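Long-range contacts in universal stress protein (Archaeoglobus fulgidus, PDB 6HCD), which is of unknown function but belongs to the universal stress protein A family, whose members are generally linked to survival under stress: residues P26-D32 with V54-H60; H97-K103 with F112-V116. All blocks are in the same frame, centred on the assembly; numbering follows the deposited sequence.

Overall arrangement
Both contacts build on one sheet and its covering helices. Contact 1 pairs the parallel strands 27-30 and 56-62, and contact 2 sets helix 105-115 against strand 94-100, which lies along the other edge of strand 56-62. Their centres are about 11 Å apart. The backbone ties them directly: H97 N lies 2.9 Å from V58 O, and L99 N lies 2.9 Å from H60 O, both probable hydrogen bonds. F112 joins them on the face covered by helix 105-115, its CE2 3.4 Å from V59 CG1. An unidentified ligand sits about 3 Å from the side chain of H60, and an acetate about 3 Å from that of F112.

Contact 1: P26-D32 with V54-H60; sequences PIVVAVD and VPVYVVH
Strand 27-30, helix 36-52 and strand 56-62 form a beta-alpha-beta crossover, and here its two parallel strands pair directly, their axes 24° apart. The ladder starts at I27 N to P55 O and alternates through Y57 N to I27 O, V29 N to Y57 O (2.9 Å) and V59 N to V29 O, ending at V31 N to V59 O (3.1 Å). I27, V29, V56 and V58 share one face of the sheet, where V29 and V56 meet helix 36-52 and V58 meets helix 70-89. Among them V29 CG1, held between its backbone N and carbonyl carbon (chi1 57°), presses tightly on V56 CG1 at 3.3 Å and lies 3.6 Å from V58 CG2. V28, Y57, A30 and V59 line the other face, under helix 105-115. At the start of the pair, P26 lays its ring over Y57, with CB 3.8 Å from the Y57 ring centroid and almost on the ring normal, a CH-pi contact. With an alanine in place of Y57, P26 would probably lose the aromatic face beneath it and H97 its ring neighbour. Beyond the ladder, H60 ND1 donates to V31 O at 2.7 Å, nearly straight at 172° and in the ring plane, while H60 CE1 lies 3.5 Å from D32 OD1. The ND1 bond gives V31 O a donor past the last strand pair and fixes the turn of the imidazole beside the unidentified ligand.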
loop_
_atom_site.group_PDB
_atom_site.type_symbol
_atom_site.label_atom_id
_atom_site.label_comp_id
_atom_site.label_asym_id
_atom_site.label_seq_id
_atom_site.Cartn_x
_atom_site.Cartn_y
_atom_site.Cartn_z
ATOM N N PRO A 26 11.045 -9.611 -6.597
ATOM C CA PRO A 26 9.921 -9.303 -7.484
ATOM C C PRO A 26 8.879 -8.365 -6.855
ATOM O O PRO A 26 8.837 -8.182 -5.600
ATOM C CB PRO A 26 9.296 -10.682 -7.704
ATOM C CG PRO A 26 9.569 -11.425 -6.407
ATOM C CD PRO A 26 10.934 -10.935 -5.952
ATOM N N ILE A 27 8.013 -7.833 -7.719
ATOM C CA ILE A 27 6.739 -7.279 -7.304
ATOM C C ILE A 27 5.746 -8.452 -7.259
ATOM O O ILE A 27 5.610 -9.175 -8.248
ATOM C CB ILE A 27 6.276 -6.185 -8.298
ATOM C CG1 ILE A 27 7.213 -4.976 -8.337
ATOM C CG2 ILE A 27 4.836 -5.765 -8.039
ATOM C CD1 ILE A 27 7.229 -4.180 -7.045
ATOM N N VAL A 28 5.043 -8.618 -6.137
ATOM C CA VAL A 28 4.009 -9.643 -6.005
ATOM C C VAL A 28 2.653 -8.954 -6.138
ATOM O O VAL A 28 2.415 -7.955 -5.477
ATOM C CB VAL A 28 4.117 -10.388 -4.660
ATOM C CG1 VAL A 28 2.890 -11.232 -4.353
ATOM C CG2 VAL A 28 5.382 -11.223 -4.601
ATOM N N VAL A 29 1.787 -9.493 -6.996
ATOM C CA VAL A 29 0.466 -8.951 -7.173
ATOM C C VAL A 29 -0.539 -10.080 -6.917
ATOM O O VAL A 29 -0.409 -11.171 -7.454
ATOM C CB VAL A 29 0.298 -8.278 -8.551
ATOM C CG1 VAL A 29 0.595 -9.213 -9.706
ATOM C CG2 VAL A 29 -1.077 -7.664 -8.683
ATOM N N ALA A 30 -1.493 -9.825 -6.011
ATOM C CA ALA A 30 -2.550 -10.754 -5.689
ATOM C C ALA A 30 -3.798 -10.381 -6.498
ATOM O O ALA A 30 -4.251 -9.254 -6.437
ATOM C CB ALA A 30 -2.821 -10.728 -4.210
ATOM N N VAL A 31 -4.344 -11.344 -7.244
ATOM C CA VAL A 31 -5.540 -11.110 -8.063
ATOM C C VAL A 31 -6.608 -12.143 -7.696
ATOM O O VAL A 31 -6.301 -13.327 -7.554
ATOM C CB VAL A 31 -5.215 -11.139 -9.569
ATOM C CG1 VAL A 31 -4.323 -9.979 -9.961
ATOM C CG2 VAL A 31 -4.607 -12.454 -9.992
ATOM N N ASP A 32 -7.860 -11.684 -7.550
ATOM C CA ASP A 32 -8.965 -12.573 -7.221
ATOM C C ASP A 32 -9.535 -13.151 -8.525
ATOM O O ASP A 32 -9.406 -14.329 -8.792
ATOM C CB ASP A 32 -10.013 -11.855 -6.367
ATOM C CG ASP A 32 -11.169 -12.745 -5.920
ATOM O OD1 ASP A 32 -10.956 -13.979 -5.821
ATOM O OD2 ASP A 32 -12.280 -12.206 -5.717
ATOM N N VAL A 54 12.318 -5.341 -12.390
ATOM C CA VAL A 54 12.102 -6.641 -11.752
ATOM C C VAL A 54 10.846 -7.269 -12.353
ATOM O O VAL A 54 10.004 -6.569 -12.924
ATOM C CB VAL A 54 12.002 -6.508 -10.220
ATOM C CG1 VAL A 54 13.222 -5.799 -9.638
ATOM C CG2 VAL A 54 10.734 -5.786 -9.797
ATOM N N PRO A 55 10.698 -8.605 -12.265
ATOM C CA PRO A 55 9.488 -9.268 -12.737
ATOM C C PRO A 55 8.318 -9.109 -11.755
ATOM O O PRO A 55 8.519 -8.771 -10.560
ATOM C CB PRO A 55 9.902 -10.742 -12.842
ATOM C CG PRO A 55 11.004 -10.906 -11.814
ATOM C CD PRO A 55 11.689 -9.555 -11.731
ATOM N N VAL A 56 7.111 -9.363 -12.278
ATOM C CA VAL A 56 5.902 -9.427 -11.492
ATOM C C VAL A 56 5.535 -10.900 -11.278
ATOM O O VAL A 56 5.388 -11.645 -12.235
ATOM C CB VAL A 56 4.746 -8.664 -12.167
ATOM C CG1 VAL A 56 3.475 -8.753 -11.345
ATOM C CG2 VAL A 56 5.113 -7.206 -12.436
ATOM N N TYR A 57 5.347 -11.297 -10.020
ATOM C CA TYR A 57 4.795 -12.603 -9.682
ATOM C C TYR A 57 3.315 -12.419 -9.348
ATOM O O TYR A 57 2.991 -11.773 -8.367
ATOM C CB TYR A 57 5.514 -13.219 -8.480
ATOM C CG TYR A 57 6.925 -13.688 -8.711
ATOM C CD1 TYR A 57 7.596 -13.479 -9.910
ATOM C CD2 TYR A 57 7.619 -14.309 -7.678
ATOM C CE1 TYR A 57 8.906 -13.900 -10.090
ATOM C CE2 TYR A 57 8.929 -14.729 -7.840
ATOM C CZ TYR A 57 9.574 -14.521 -9.047
ATOM O OH TYR A 57 10.855 -14.944 -9.211
ATOM N N VAL A 58 2.438 -12.990 -10.183
ATOM C CA VAL A 58 1.016 -12.881 -9.989
ATOM C C VAL A 58 0.555 -14.113 -9.210
ATOM O O VAL A 58 0.801 -15.243 -9.649
ATOM C CB VAL A 58 0.259 -12.783 -11.330
ATOM C CG1 VAL A 58 -1.203 -12.517 -11.100
ATOM C CG2 VAL A 58 0.832 -11.732 -12.259
ATOM N N VAL A 59 -0.136 -13.889 -8.085
ATOM C CA VAL A 59 -0.539 -15.000 -7.220
ATOM C C VAL A 59 -2.056 -15.024 -7.057
ATOM O O VAL A 59 -2.733 -13.967 -7.051
ATOM C CB VAL A 59 0.143 -14.943 -5.850
ATOM C CG1 VAL A 59 1.646 -14.986 -6.018
ATOM C CG2 VAL A 59 -0.276 -13.720 -5.049
ATOM N N HIS A 60 -2.572 -16.247 -6.928
ATOM C CA HIS A 60 -3.922 -16.508 -6.474
ATOM C C HIS A 60 -3.882 -17.749 -5.571
ATOM O O HIS A 60 -3.244 -18.719 -5.923
ATOM C CB HIS A 60 -4.891 -16.714 -7.643
ATOM C CG HIS A 60 -6.294 -16.870 -7.177
ATOM N ND1 HIS A 60 -7.143 -15.793 -7.026
ATOM C CD2 HIS A 60 -6.998 -17.964 -6.810
ATOM C CE1 HIS A 60 -8.323 -16.215 -6.599
ATOM N NE2 HIS A 60 -8.258 -17.550 -6.454
#

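Contact 2: H97-K103 with F112-V116; sequences HLLVRGK and FADEV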
loop_
_atom_site.group_PDB
_atom_site.type_symbol
_atom_site.label_atom_id
_atom_site.label_comp_id
_atom_site.label_asym_id
_atom_site.label_seq_id
_atom_site.Cartn_x
_atom_site.Cartn_y
_atom_site.Cartn_z
ATOM N N HIS A 97 1.862 -17.793 -10.368
ATOM C CA HIS A 97 2.100 -18.605 -9.190
ATOM C C HIS A 97 0.769 -18.935 -8.509
ATOM O O HIS A 97 0.257 -18.173 -7.678
ATOM C CB HIS A 97 3.059 -17.881 -8.242
ATOM C CG HIS A 97 4.439 -17.761 -8.788
ATOM N ND1 HIS A 97 5.420 -18.699 -8.528
ATOM C CD2 HIS A 97 4.996 -16.837 -9.602
ATOM C CE1 HIS A 97 6.533 -18.340 -9.139
ATOM N NE2 HIS A 97 6.293 -17.214 -9.828
ATOM N N LEU A 98 0.179 -20.061 -8.902
ATOM C CA LEU A 98 -1.025 -20.566 -8.235
ATOM C C LEU A 98 -0.588 -21.182 -6.915
ATOM O O LEU A 98 0.353 -21.969 -6.908
ATOM C CB LEU A 98 -1.703 -21.612 -9.130
ATOM C CG LEU A 98 -2.958 -22.262 -8.549
ATOM C CD1 LEU A 98 -4.070 -21.239 -8.396
ATOM C CD2 LEU A 98 -3.404 -23.428 -9.412
ATOM N N LEU A 99 -1.268 -20.818 -5.823
ATOM C CA LEU A 99 -0.935 -21.324 -4.492
ATOM C C LEU A 99 -2.097 -22.170 -3.963
ATOM O O LEU A 99 -3.177 -21.663 -3.668
ATOM C CB LEU A 99 -0.635 -20.157 -3.548
ATOM C CG LEU A 99 0.434 -19.167 -4.007
ATOM C CD1 LEU A 99 0.538 -18.001 -3.042
ATOM C CD2 LEU A 99 1.782 -19.850 -4.184
ATOM N N VAL A 100 -1.844 -23.474 -3.823
ATOM C CA VAL A 100 -2.756 -24.388 -3.170
ATOM C C VAL A 100 -1.949 -25.104 -2.083
ATOM O O VAL A 100 -1.271 -26.080 -2.349
ATOM C CB VAL A 100 -3.405 -25.355 -4.177
ATOM C CG1 VAL A 100 -4.462 -26.207 -3.514
ATOM C CG2 VAL A 100 -4.013 -24.613 -5.355
ATOM N N ARG A 101 -1.980 -24.541 -0.875
ATOM C CA ARG A 101 -0.998 -24.821 0.170
ATOM C C ARG A 101 -1.676 -25.038 1.533
ATOM O O ARG A 101 -1.000 -25.043 2.571
ATOM C CB ARG A 101 -0.022 -23.640 0.265
ATOM C CG ARG A 101 0.592 -23.229 -1.062
ATOM C CD ARG A 101 1.973 -22.619 -0.917
ATOM N NE ARG A 101 1.962 -21.345 -0.217
ATOM C CZ ARG A 101 3.030 -20.571 -0.041
ATOM N NH1 ARG A 101 4.222 -21.026 -0.393
ATOM N NH2 ARG A 101 2.897 -19.357 0.484
ATOM N N GLY A 102 -2.999 -25.228 1.532
ATOM C CA GLY A 102 -3.769 -25.465 2.751
ATOM C C GLY A 102 -3.850 -24.252 3.665
ATOM O O GLY A 102 -4.086 -24.408 4.842
ATOM N N LYS A 103 -3.690 -23.039 3.121
ATOM C CA LYS A 103 -3.733 -21.806 3.916
ATOM C C LYS A 103 -4.913 -20.937 3.482
ATOM O O LYS A 103 -5.452 -21.109 2.387
ATOM C CB LYS A 103 -2.430 -21.025 3.734
ATOM C CG LYS A 103 -1.197 -21.713 4.294
ATOM C CD LYS A 103 0.079 -20.921 4.081
ATOM C CE LYS A 103 1.281 -21.558 4.740
ATOM N NZ LYS A 103 2.515 -20.796 4.438
ATOM N N PHE A 112 4.037 -16.090 0.890
ATOM C CA PHE A 112 4.634 -16.132 -0.437
ATOM C C PHE A 112 5.565 -14.927 -0.646
ATOM O O PHE A 112 6.691 -15.089 -1.127
ATOM C CB PHE A 112 3.565 -16.150 -1.536
ATOM C CG PHE A 112 4.146 -16.230 -2.923
ATOM C CD1 PHE A 112 4.600 -17.438 -3.425
ATOM C CD2 PHE A 112 4.286 -15.095 -3.711
ATOM C CE1 PHE A 112 5.153 -17.515 -4.690
ATOM C CE2 PHE A 112 4.831 -15.175 -4.984
ATOM C CZ PHE A 112 5.286 -16.381 -5.460
ATOM N N ALA A 113 5.078 -13.725 -0.303
ATOM C CA ALA A 113 5.843 -12.491 -0.455
ATOM C C ALA A 113 7.156 -12.571 0.344
ATOM O O ALA A 113 8.189 -12.138 -0.137
ATOM C CB ALA A 113 5.012 -11.312 -0.026
ATOM N N ASP A 114 7.095 -13.124 1.553
ATOM C CA ASP A 114 8.319 -13.318 2.380
ATOM C C ASP A 114 9.245 -14.356 1.727
ATOM O O ASP A 114 10.455 -14.181 1.689
ATOM C CB ASP A 114 7.956 -13.704 3.814
ATOM C CG ASP A 114 7.361 -12.569 4.623
ATOM O OD1 ASP A 114 7.497 -11.401 4.192
ATOM O OD2 ASP A 114 6.745 -12.863 5.672
ATOM N N GLU A 115 8.663 -15.432 1.193
ATOM C CA GLU A 115 9.428 -16.541 0.614
ATOM C C GLU A 115 10.237 -16.060 -0.600
ATOM O O GLU A 115 11.337 -16.543 -0.818
ATOM C CB GLU A 115 8.506 -17.702 0.242
ATOM C CG GLU A 115 7.980 -18.459 1.449
ATOM C CD GLU A 115 6.636 -19.148 1.272
ATOM O OE1 GLU A 115 6.175 -19.271 0.134
ATOM O OE2 GLU A 115 6.050 -19.544 2.282
ATOM N N VAL A 116 9.688 -15.130 -1.392
ATOM C CA VAL A 116 10.348 -14.664 -2.618
ATOM C C VAL A 116 11.055 -13.322 -2.381
ATOM O O VAL A 116 11.573 -12.738 -3.334
ATOM C CB VAL A 116 9.385 -14.589 -3.817
ATOM C CG1 VAL A 116 8.724 -15.930 -4.067
ATOM C CG2 VAL A 116 8.355 -13.481 -3.660
#
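F112 packs against H97 and L99, an aromatic and aliphatic packing in which L99 is the aliphatic member. The far end of the F112 ring does the touching on H97: CZ stands over one face of the imidazole, displaced toward its rim, 3.7 Å from H97 CG. The two rings are oblique, with planes at 49° and centroids 5.2 Å apart. L99 crosses F112 at about a right angle and uses both methyls, CD2 at 3.8 Å from F112 CD1 and CD1 at 3.9 Å from F112 CB. F112 swings its ring off the helix toward the sheet, chi1 near -179° placing CG opposite the backbone N, and there it also meets Y57 and V59. V116 CG1 lies over one face of the same ring, 3.7 Å above its plane.

Strand 94-100 and helix 105-115 form a beta-alpha unit, leading on to strand 120-128; the helix folds back over the sheet, covering this strand and its neighbours, as in the alternating alpha/beta fold of universal stress proteins. V116 N closes the last helical turn with a bond to F112 O.

The charged pairs lie on the other flank of L99. R101 and E115 reach toward each other from opposite directions, and R101 NH1 donates to E115 OE1 at 2.7 Å in a salt bridge. OE1 sits in the guanidinium plane and is approached on its syn side; the carboxylate is turned 72° from that plane. R101 NH2 adds a weak bond to the same oxygen at 3.3 Å, so OE1 takes both donors, while R101 NE is bridged to D108. K103 NZ makes its salt bridge to D111 and lies 4.3 Å from E115 OE2, too far for a second one. At the opposite end H97 NE2 is hydrogen-bonded to E95.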